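Local coordinates for protein arginine N-methyltransferase SFM1 (Saccharomyces cerevisiae, PDB 5C77) that transfers one methyl group from S-adenosyl-L-methionine to an arginine of ribosomal protein S3, acting as a SPOUT-type protein-arginine methyltransferase, at residues Gly78-Leu83 with Pro125-Ser130; Asp71-Lys76 with Phe99-Phe104; Tyr3-Met8 with Glu30-Ser35. One frame throughout, in Å; residues are numbered along the deposited sequence.

Contact 1: Gly78-Leu83 with Pro125-Ser130; sequences GRVCLL and PNLLIS. With SAH (S-adenosyl-L-homocysteine), chain C.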
# COMPACT_ATOMS: atom_id res chain seq x y z
N GLY A 78 15.36 -18.52 4.76
CA GLY A 78 14.37 -18.68 5.80
C GLY A 78 13.52 -17.45 6.05
O GLY A 78 12.59 -17.49 6.86
N ARG A 79 13.85 -16.36 5.37
CA ARG A 79 13.10 -15.11 5.52
C ARG A 79 12.27 -14.84 4.27
O ARG A 79 11.77 -13.74 4.07
CB ARG A 79 14.05 -13.94 5.81
CG ARG A 79 14.82 -14.11 7.11
CD ARG A 79 15.44 -12.80 7.59
NE ARG A 79 14.43 -11.74 7.73
CZ ARG A 79 13.65 -11.59 8.79
NH1 ARG A 79 13.75 -12.44 9.81
NH2 ARG A 79 12.76 -10.61 8.83
N VAL A 80 12.13 -15.86 3.44
CA VAL A 80 11.27 -15.76 2.27
C VAL A 80 10.14 -16.78 2.33
O VAL A 80 10.35 -17.98 2.22
CB VAL A 80 12.06 -15.91 0.96
CG1 VAL A 80 11.12 -15.74 -0.23
CG2 VAL A 80 13.20 -14.89 0.91
N CYS A 81 8.93 -16.26 2.53
CA CYS A 81 7.76 -17.12 2.65
C CYS A 81 7.11 -17.40 1.29
O CYS A 81 6.66 -16.49 0.60
CB CYS A 81 6.75 -16.50 3.61
SG CYS A 81 5.23 -17.46 3.78
N LEU A 82 7.09 -18.67 0.91
CA LEU A 82 6.33 -19.09 -0.25
C LEU A 82 4.90 -19.45 0.18
O LEU A 82 4.71 -20.24 1.10
CB LEU A 82 6.99 -20.30 -0.93
CG LEU A 82 6.10 -21.03 -1.95
CD1 LEU A 82 5.98 -20.22 -3.24
CD2 LEU A 82 6.60 -22.44 -2.21
N LEU A 83 3.91 -18.86 -0.47
CA LEU A 83 2.53 -19.17 -0.13
C LEU A 83 1.94 -20.26 -1.02
O LEU A 83 1.96 -20.17 -2.24
CB LEU A 83 1.70 -17.89 -0.13
CG LEU A 83 2.23 -16.99 0.99
CD1 LEU A 83 2.21 -15.53 0.65
CD2 LEU A 83 1.45 -17.26 2.28
N PRO A 125 15.59 -24.61 -1.91
CA PRO A 125 15.31 -25.45 -0.74
C PRO A 125 15.70 -24.76 0.56
O PRO A 125 15.07 -24.99 1.59
CB PRO A 125 16.22 -26.67 -0.96
CG PRO A 125 16.73 -26.56 -2.38
CD PRO A 125 16.76 -25.10 -2.66
N ASN A 126 16.74 -23.93 0.50
CA ASN A 126 17.22 -23.23 1.68
C ASN A 126 16.59 -21.85 1.85
O ASN A 126 16.63 -21.27 2.94
CB ASN A 126 18.74 -23.11 1.63
CG ASN A 126 19.42 -24.46 1.72
OD1 ASN A 126 19.17 -25.23 2.65
ND2 ASN A 126 20.26 -24.77 0.74
N LEU A 127 15.99 -21.32 0.79
CA LEU A 127 15.42 -19.98 0.84
C LEU A 127 13.99 -19.97 1.36
O LEU A 127 13.65 -19.20 2.26
CB LEU A 127 15.49 -19.34 -0.54
CG LEU A 127 15.30 -17.82 -0.60
CD1 LEU A 127 16.47 -17.12 0.07
CD2 LEU A 127 15.15 -17.37 -2.04
N LEU A 128 13.16 -20.85 0.79
CA LEU A 128 11.72 -20.83 1.02
C LEU A 128 11.24 -21.52 2.29
O LEU A 128 11.74 -22.58 2.66
CB LEU A 128 10.98 -21.42 -0.19
CG LEU A 128 11.20 -20.71 -1.53
CD1 LEU A 128 10.26 -21.24 -2.60
CD2 LEU A 128 11.04 -19.19 -1.37
N ILE A 129 10.28 -20.89 2.95
CA ILE A 129 9.47 -21.51 3.99
C ILE A 129 8.07 -21.49 3.42
O ILE A 129 7.64 -20.48 2.86
CB ILE A 129 9.46 -20.68 5.28
CG1 ILE A 129 10.87 -20.49 5.83
CG2 ILE A 129 8.56 -21.33 6.33
CD1 ILE A 129 11.38 -21.68 6.60
N SER A 130 7.34 -22.59 3.53
CA SER A 130 6.00 -22.64 2.97
C SER A 130 4.93 -22.41 4.01
O SER A 130 4.98 -22.99 5.10
CB SER A 130 5.77 -23.97 2.26
OG SER A 130 6.42 -23.96 1.01
N SAH C . -3.38 -18.37 -13.18
CA SAH C . -2.83 -18.90 -11.93
CB SAH C . -3.53 -18.27 -10.72
CG SAH C . -2.74 -18.35 -9.41
SD SAH C . -3.63 -17.69 -7.98
C SAH C . -2.92 -20.43 -11.90
O SAH C . -2.43 -21.08 -10.97
OXT SAH C . -3.47 -21.05 -12.81
C5' SAH C . -2.89 -18.99 -6.95
C4' SAH C . -1.83 -18.47 -6.00
O4' SAH C . -2.41 -17.76 -4.92
C3' SAH C . -1.04 -19.63 -5.41
O3' SAH C . 0.19 -19.76 -6.07
C2' SAH C . -0.79 -19.24 -3.99
O2' SAH C . 0.44 -18.54 -3.90
C1' SAH C . -1.90 -18.26 -3.69
N9 SAH C . -2.95 -18.94 -2.92
C8 SAH C . -4.26 -19.14 -3.28
N7 SAH C . -4.89 -19.80 -2.29
C5 SAH C . -4.00 -20.03 -1.29
C6 SAH C . -4.11 -20.66 -0.05
N6 SAH C . -5.26 -21.18 0.35
N1 SAH C . -2.99 -20.74 0.76
C2 SAH C . -1.79 -20.21 0.36
N3 SAH C . -1.69 -19.59 -0.87
C4 SAH C . -2.78 -19.50 -1.68

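Contact 2: Asp71-Lys76 with Phe99-Phe104; sequences DLELLK and FDYFVF. With SAH (S-adenosyl-L-homocysteine), chain C.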
# COMPACT_ATOMS: atom_id res chain seq x y z
N ASP A 71 16.89 -0.81 -4.11
CA ASP A 71 16.24 -0.69 -2.81
C ASP A 71 15.95 -2.04 -2.13
O ASP A 71 15.72 -2.08 -0.92
CB ASP A 71 14.94 0.12 -2.94
CG ASP A 71 13.93 -0.53 -3.90
OD1 ASP A 71 14.35 -1.07 -4.95
OD2 ASP A 71 12.71 -0.48 -3.59
N LEU A 72 15.96 -3.12 -2.90
CA LEU A 72 15.58 -4.43 -2.35
C LEU A 72 16.64 -5.09 -1.48
O LEU A 72 17.70 -5.49 -1.97
CB LEU A 72 15.15 -5.39 -3.47
CG LEU A 72 13.80 -5.14 -4.14
CD1 LEU A 72 13.35 -6.39 -4.89
CD2 LEU A 72 12.75 -4.70 -3.14
N GLU A 73 16.33 -5.22 -0.19
CA GLU A 73 17.15 -5.97 0.76
C GLU A 73 17.34 -7.39 0.26
O GLU A 73 16.43 -7.95 -0.36
CB GLU A 73 16.46 -6.00 2.12
CG GLU A 73 15.06 -6.60 2.07
CD GLU A 73 14.35 -6.56 3.41
OE1 GLU A 73 15.03 -6.46 4.45
OE2 GLU A 73 13.09 -6.63 3.41
N LEU A 74 18.50 -7.98 0.52
CA LEU A 74 18.80 -9.29 -0.07
C LEU A 74 17.83 -10.36 0.40
O LEU A 74 17.07 -10.15 1.36
CB LEU A 74 20.27 -9.73 0.15
CG LEU A 74 20.70 -10.07 1.59
CD1 LEU A 74 21.23 -11.54 1.70
CD2 LEU A 74 21.76 -9.06 2.08
N LEU A 75 17.82 -11.49 -0.30
CA LEU A 75 16.96 -12.60 0.05
C LEU A 75 17.74 -13.56 0.92
O LEU A 75 18.63 -14.27 0.45
CB LEU A 75 16.46 -13.31 -1.21
CG LEU A 75 15.07 -12.90 -1.70
CD1 LEU A 75 14.99 -11.41 -1.98
CD2 LEU A 75 14.71 -13.69 -2.95
N LYS A 76 17.42 -13.58 2.20
CA LYS A 76 18.13 -14.43 3.14
C LYS A 76 17.38 -15.73 3.36
O LYS A 76 16.16 -15.78 3.27
CB LYS A 76 18.34 -13.70 4.47
CG LYS A 76 18.99 -12.34 4.33
CD LYS A 76 19.89 -12.04 5.52
CE LYS A 76 20.81 -10.86 5.22
NZ LYS A 76 21.86 -10.65 6.27
N PHE A 99 9.63 -13.04 8.07
CA PHE A 99 9.78 -12.92 6.62
C PHE A 99 9.89 -11.49 6.09
O PHE A 99 9.21 -10.58 6.56
CB PHE A 99 8.64 -13.64 5.90
CG PHE A 99 8.40 -15.03 6.41
CD1 PHE A 99 9.34 -16.03 6.22
CD2 PHE A 99 7.23 -15.34 7.10
CE1 PHE A 99 9.11 -17.32 6.69
CE2 PHE A 99 6.99 -16.61 7.57
CZ PHE A 99 7.94 -17.61 7.36
N ASP A 100 10.75 -11.31 5.10
CA ASP A 100 10.92 -10.04 4.41
C ASP A 100 10.25 -10.07 3.04
O ASP A 100 10.06 -9.03 2.42
CB ASP A 100 12.42 -9.72 4.25
CG ASP A 100 13.16 -9.65 5.59
OD1 ASP A 100 12.63 -9.08 6.57
OD2 ASP A 100 14.30 -10.17 5.65
N TYR A 101 9.89 -11.26 2.57
CA TYR A 101 9.26 -11.41 1.25
C TYR A 101 8.19 -12.50 1.23
O TYR A 101 8.36 -13.56 1.84
CB TYR A 101 10.29 -11.75 0.19
CG TYR A 101 11.28 -10.65 -0.06
CD1 TYR A 101 11.03 -9.67 -1.01
CD2 TYR A 101 12.48 -10.59 0.66
CE1 TYR A 101 11.93 -8.67 -1.24
CE2 TYR A 101 13.38 -9.58 0.43
CZ TYR A 101 13.10 -8.62 -0.52
OH TYR A 101 14.00 -7.62 -0.76
N PHE A 102 7.12 -12.22 0.50
CA PHE A 102 6.01 -13.15 0.35
C PHE A 102 5.79 -13.49 -1.11
O PHE A 102 5.41 -12.64 -1.90
CB PHE A 102 4.76 -12.57 0.98
CG PHE A 102 4.85 -12.46 2.45
CD1 PHE A 102 5.42 -11.34 3.04
CD2 PHE A 102 4.44 -13.50 3.25
CE1 PHE A 102 5.55 -11.25 4.40
CE2 PHE A 102 4.56 -13.42 4.63
CZ PHE A 102 5.12 -12.29 5.20
N VAL A 103 6.05 -14.74 -1.45
CA VAL A 103 6.08 -15.16 -2.84
C VAL A 103 4.82 -15.94 -3.23
O VAL A 103 4.33 -16.80 -2.50
CB VAL A 103 7.36 -15.98 -3.15
CG1 VAL A 103 7.44 -16.35 -4.62
CG2 VAL A 103 8.59 -15.19 -2.73
N PHE A 104 4.30 -15.60 -4.40
CA PHE A 104 3.13 -16.25 -4.94
C PHE A 104 3.53 -16.96 -6.22
O PHE A 104 4.02 -16.34 -7.17
CB PHE A 104 2.02 -15.24 -5.16
CG PHE A 104 1.60 -14.54 -3.90
CD1 PHE A 104 2.34 -13.49 -3.39
CD2 PHE A 104 0.49 -14.97 -3.20
CE1 PHE A 104 1.97 -12.87 -2.22
CE2 PHE A 104 0.12 -14.35 -2.03
CZ PHE A 104 0.86 -13.30 -1.54
N SAH C . -3.38 -18.37 -13.18
CA SAH C . -2.83 -18.90 -11.93
CB SAH C . -3.53 -18.27 -10.72
CG SAH C . -2.74 -18.35 -9.41
SD SAH C . -3.63 -17.69 -7.98
C SAH C . -2.92 -20.43 -11.90
O SAH C . -2.43 -21.08 -10.97
OXT SAH C . -3.47 -21.05 -12.81
C5' SAH C . -2.89 -18.99 -6.95
C4' SAH C . -1.83 -18.47 -6.00
O4' SAH C . -2.41 -17.76 -4.92
C3' SAH C . -1.04 -19.63 -5.41
O3' SAH C . 0.19 -19.76 -6.07
C2' SAH C . -0.79 -19.24 -3.99
O2' SAH C . 0.44 -18.54 -3.90
C1' SAH C . -1.90 -18.26 -3.69
N9 SAH C . -2.95 -18.94 -2.92
C8 SAH C . -4.26 -19.14 -3.28
N7 SAH C . -4.89 -19.80 -2.29
C5 SAH C . -4.00 -20.03 -1.29
C6 SAH C . -4.11 -20.66 -0.05
N6 SAH C . -5.26 -21.18 0.35
N1 SAH C . -2.99 -20.74 0.76
C2 SAH C . -1.79 -20.21 0.36
N3 SAH C . -1.69 -19.59 -0.87
C4 SAH C . -2.78 -19.50 -1.68

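Contact 3: Tyr3-Met8 with Glu30-Ser35; sequences YIIEHM and ENLILS. With SAH (S-adenosyl-L-homocysteine), chain C.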
# COMPACT_ATOMS: atom_id res chain seq x y z
N TYR A 3 6.00 -8.04 -1.51
CA TYR A 3 5.23 -9.08 -2.22
C TYR A 3 5.77 -9.35 -3.61
O TYR A 3 5.93 -8.44 -4.41
CB TYR A 3 3.74 -8.74 -2.35
CG TYR A 3 3.04 -8.39 -1.08
CD1 TYR A 3 3.02 -7.08 -0.63
CD2 TYR A 3 2.40 -9.35 -0.32
CE1 TYR A 3 2.38 -6.74 0.53
CE2 TYR A 3 1.74 -9.02 0.85
CZ TYR A 3 1.74 -7.71 1.27
OH TYR A 3 1.10 -7.33 2.42
N ILE A 4 6.03 -10.62 -3.91
CA ILE A 4 6.56 -10.99 -5.22
C ILE A 4 5.60 -11.94 -5.93
O ILE A 4 5.36 -13.04 -5.45
CB ILE A 4 7.91 -11.70 -5.10
CG1 ILE A 4 8.91 -10.84 -4.34
CG2 ILE A 4 8.43 -12.06 -6.47
CD1 ILE A 4 10.20 -11.57 -4.00
N ILE A 5 5.06 -11.52 -7.06
CA ILE A 5 4.20 -12.41 -7.82
C ILE A 5 4.90 -12.97 -9.04
O ILE A 5 5.38 -12.23 -9.89
CB ILE A 5 2.91 -11.72 -8.28
CG1 ILE A 5 2.12 -11.21 -7.07
CG2 ILE A 5 2.05 -12.69 -9.07
CD1 ILE A 5 0.87 -10.44 -7.46
N GLU A 6 4.98 -14.29 -9.11
CA GLU A 6 5.45 -14.96 -10.31
C GLU A 6 4.32 -14.89 -11.31
O GLU A 6 3.22 -15.37 -11.05
CB GLU A 6 5.76 -16.42 -10.01
CG GLU A 6 6.76 -16.61 -8.89
CD GLU A 6 8.17 -16.28 -9.32
OE1 GLU A 6 8.57 -16.75 -10.41
OE2 GLU A 6 8.88 -15.54 -8.59
N HIS A 7 4.56 -14.27 -12.46
CA HIS A 7 3.50 -14.11 -13.44
C HIS A 7 3.06 -15.48 -13.96
O HIS A 7 3.85 -16.20 -14.57
CB HIS A 7 3.95 -13.19 -14.58
CG HIS A 7 2.87 -12.92 -15.58
ND1 HIS A 7 1.62 -12.46 -15.21
CD2 HIS A 7 2.84 -13.05 -16.93
CE1 HIS A 7 0.87 -12.32 -16.29
NE2 HIS A 7 1.59 -12.67 -17.34
N MET A 8 1.79 -15.83 -13.71
CA MET A 8 1.26 -17.17 -13.99
C MET A 8 0.43 -17.33 -15.27
O MET A 8 -0.54 -18.10 -15.30
CB MET A 8 0.42 -17.68 -12.81
CG MET A 8 1.21 -18.27 -11.64
SD MET A 8 2.38 -19.59 -12.04
CE MET A 8 3.89 -18.64 -12.22
N GLU A 30 5.65 0.27 -4.79
CA GLU A 30 6.98 -0.02 -4.24
C GLU A 30 7.05 -1.37 -3.52
O GLU A 30 8.13 -1.86 -3.20
CB GLU A 30 7.42 1.07 -3.25
CG GLU A 30 7.79 2.41 -3.89
CD GLU A 30 8.82 2.26 -5.02
OE1 GLU A 30 10.01 2.03 -4.69
OE2 GLU A 30 8.44 2.37 -6.21
N ASN A 31 5.89 -1.97 -3.27
CA ASN A 31 5.82 -3.16 -2.44
C ASN A 31 5.50 -4.45 -3.21
O ASN A 31 5.56 -5.54 -2.65
CB ASN A 31 4.83 -2.93 -1.32
CG ASN A 31 5.27 -1.83 -0.40
OD1 ASN A 31 6.37 -1.87 0.14
ND2 ASN A 31 4.44 -0.80 -0.25
N LEU A 32 5.19 -4.31 -4.49
CA LEU A 32 4.93 -5.46 -5.33
C LEU A 32 5.99 -5.59 -6.40
O LEU A 32 6.27 -4.64 -7.12
CB LEU A 32 3.56 -5.34 -5.99
CG LEU A 32 3.20 -6.53 -6.88
CD1 LEU A 32 3.13 -7.82 -6.05
CD2 LEU A 32 1.90 -6.29 -7.63
N ILE A 33 6.60 -6.76 -6.53
CA ILE A 33 7.40 -7.04 -7.71
C ILE A 33 6.77 -8.18 -8.52
O ILE A 33 6.52 -9.26 -8.00
CB ILE A 33 8.88 -7.34 -7.40
CG1 ILE A 33 9.62 -6.05 -7.00
CG2 ILE A 33 9.58 -7.90 -8.62
CD1 ILE A 33 9.48 -5.65 -5.56
N LEU A 34 6.49 -7.91 -9.79
CA LEU A 34 6.05 -8.96 -10.71
C LEU A 34 7.29 -9.60 -11.35
O LEU A 34 8.05 -8.93 -12.05
CB LEU A 34 5.11 -8.39 -11.78
CG LEU A 34 4.42 -9.44 -12.66
CD1 LEU A 34 3.50 -10.36 -11.84
CD2 LEU A 34 3.65 -8.79 -13.79
N SER A 35 7.50 -10.88 -11.10
CA SER A 35 8.74 -11.53 -11.53
C SER A 35 8.55 -12.66 -12.54
O SER A 35 7.42 -13.05 -12.88
CB SER A 35 9.50 -12.05 -10.32
OG SER A 35 8.85 -13.19 -9.79
N SAH C . -3.38 -18.37 -13.18
CA SAH C . -2.83 -18.90 -11.93
CB SAH C . -3.53 -18.27 -10.72
CG SAH C . -2.74 -18.35 -9.41
SD SAH C . -3.63 -17.69 -7.98
C SAH C . -2.92 -20.43 -11.90
O SAH C . -2.43 -21.08 -10.97
OXT SAH C . -3.47 -21.05 -12.81
C5' SAH C . -2.89 -18.99 -6.95
C4' SAH C . -1.83 -18.47 -6.00
O4' SAH C . -2.41 -17.76 -4.92
C3' SAH C . -1.04 -19.63 -5.41
O3' SAH C . 0.19 -19.76 -6.07
C2' SAH C . -0.79 -19.24 -3.99
O2' SAH C . 0.44 -18.54 -3.90
C1' SAH C . -1.90 -18.26 -3.69
N9 SAH C . -2.95 -18.94 -2.92
C8 SAH C . -4.26 -19.14 -3.28
N7 SAH C . -4.89 -19.80 -2.29
C5 SAH C . -4.00 -20.03 -1.29
C6 SAH C . -4.11 -20.66 -0.05
N6 SAH C . -5.26 -21.18 0.35
N1 SAH C . -2.99 -20.74 0.76
C2 SAH C . -1.79 -20.21 0.36
N3 SAH C . -1.69 -19.59 -0.87
C4 SAH C . -2.78 -19.50 -1.68

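Contact 1: Gly78-Leu83 with Pro125-Ser130
In Val-80 the chi1 of -178° sets CG1 opposite the backbone N, and Leu-128 has CG anti to the carbonyl carbon (chi1 -60°), which carries the two methyl branches of the leucine in among the side chains of the facing strand. Leu-128 CD2 lies 3.6 Å from Val-80 CG1, while its other methyl, CD1, sits 3.8 Å from Leu-82 CB and also reaches the CD2 branch of Leu-82. Val-80 CG2 comes 3.9 Å from Leu-127 CG, so the two methyls of the valine each meet a different leucine. Trimming Leu-128 to an alanine is likely to open a gap beside Val-80 CG1 and Leu-82 CB, leaving both side chains less firmly placed.

Beneath this packing runs a parallel beta pairing of strands 80-83 and 128-131 within the central sheet of the SPOUT fold. Ile-129 bonds to strand 80-83 through both its N and its O: its N donates to Val-80 O at 3.0 Å, and its O accepts Leu-82 N at 2.7 Å. Just ahead of the strand, Gly-78 N reaches Leu-127 O at 3.1 Å; at phi 89° a side chain on Gly-78 would jam against the preceding carbonyl O, which calls for glycine. Leu-82 and Leu-128 also pack on helix 116-123. At the far end of strand 80-83, SAH O2' donates a hydrogen bond to Leu-83 O, 2.8 Å away.

Contact 2: Asp71-Lys76 with Phe99-Phe104
An irregular run, Asp-71 to Lys-76, passes the start of strand 101-108 without pairing with it, the nearest CA atoms being those of Leu-75 and Asp-100, 7.9 Å apart. Tyr-101 bridges the space with its ring. Its CG stands anti to the carbonyl carbon (chi1 -66°), and the phenol reaches the passing backbone, where Tyr-101 OH donates a very short hydrogen bond, 2.5 Å, to Glu-73 O. That carbonyl lies at the ring edge, near its plane. Leu-75 comes instead over a face: CD1 is 3.7 Å from the centroid of the Tyr-101 ring and 23° off its normal, a CH-pi contact displaced toward the CE2 side. Leu-72 meets the hydroxyl end, its CB 3.7 Å from Tyr-101 OH.

Glu-73 runs past the tyrosine in the opposite direction. With its CG between the backbone N and the carbonyl carbon (chi1 57°) and the chain extended beyond it, Glu-73 CG lies 3.2 Å from Tyr-101 OH. The carboxylate continues to Asp-100, and Glu-73 OE2 comes 3.3 Å from Asp-100 CB. The two carboxylates come close, Glu-73 OE1 being 4.0 Å from Asp-100 OD2. Asp-100 is salt-bridged to Arg-79, at the entry to strand 80-83, which joins this strand in the central sheet.

The phenol thus ties the loop to the strand through a main-chain acceptor rather than a side chain, while Arg-79 probably offsets much of the unfavourable approach of the two acids.

Contact 3: Tyr3-Met8 with Glu30-Ser35
Glu-6 OE2 and Ser-35 OG come within 2.6 Å of each other, an acid and a hydroxyl brought together in a buried part of the sheet. The glutamate chain folds at chi2 (-74°), turning its carboxylate toward the neighbouring strand, and the other oxygen, OE1, takes a hydrogen bond from Ser-36 and a salt bridge from Arg-116. On the same face, Ile-4 CG2 lies 3.5 Å from Ser-35 OG.

Five backbone hydrogen bonds join the parallel strands, from Tyr-3 N to Asn-31 O at 2.8 Å through to His-7 N with Ser-35 O at 3.1 Å, the last almost straight at 174°. On the opposite face, with Tyr-3, Leu-32, Ile-5 and Leu-34, the contacts between the side chains are made by apolar carbons. Leu-32 CD1 touches Ile-5 CG1 at 3.7 Å and Leu-34 CD1 reaches Ile-5 CB at 3.9 Å, so the isoleucine is met by the end methyls of two leucines.

Strands 3-6 and 32-35 are the two arms of a beta-alpha-beta crossover through helix 14-27, which packs on Tyr-3, Ile-5, Leu-32 and Leu-34; helix 140-151 also covers Tyr-3 and Ile-5, and strand 101-108 pairs with the other edge of strand 3-6.

The three contacts share one sheet, with strand 101-108 of contact 2 between strand 80-83 of contact 1 and strand 3-6 of contact 3. Centres of contacts 1 and 2 lie about 10 Å apart, those of 2 and 3 about 11 Å, and those of 1 and 3 about 15 Å; contacts 1 and 3 do not touch, their nearest atoms being about 6 Å apart, and contact 2 links them. Along the chain contact 3 closes first, whereas the segments of contacts 1 and 2 alternate. One segment of each reaches SAH, through Leu-83, Phe-104 and Met-8, so this part of the sheet borders the pocket that holds SAH. Contacts 2 and 3 also meet the second subunit.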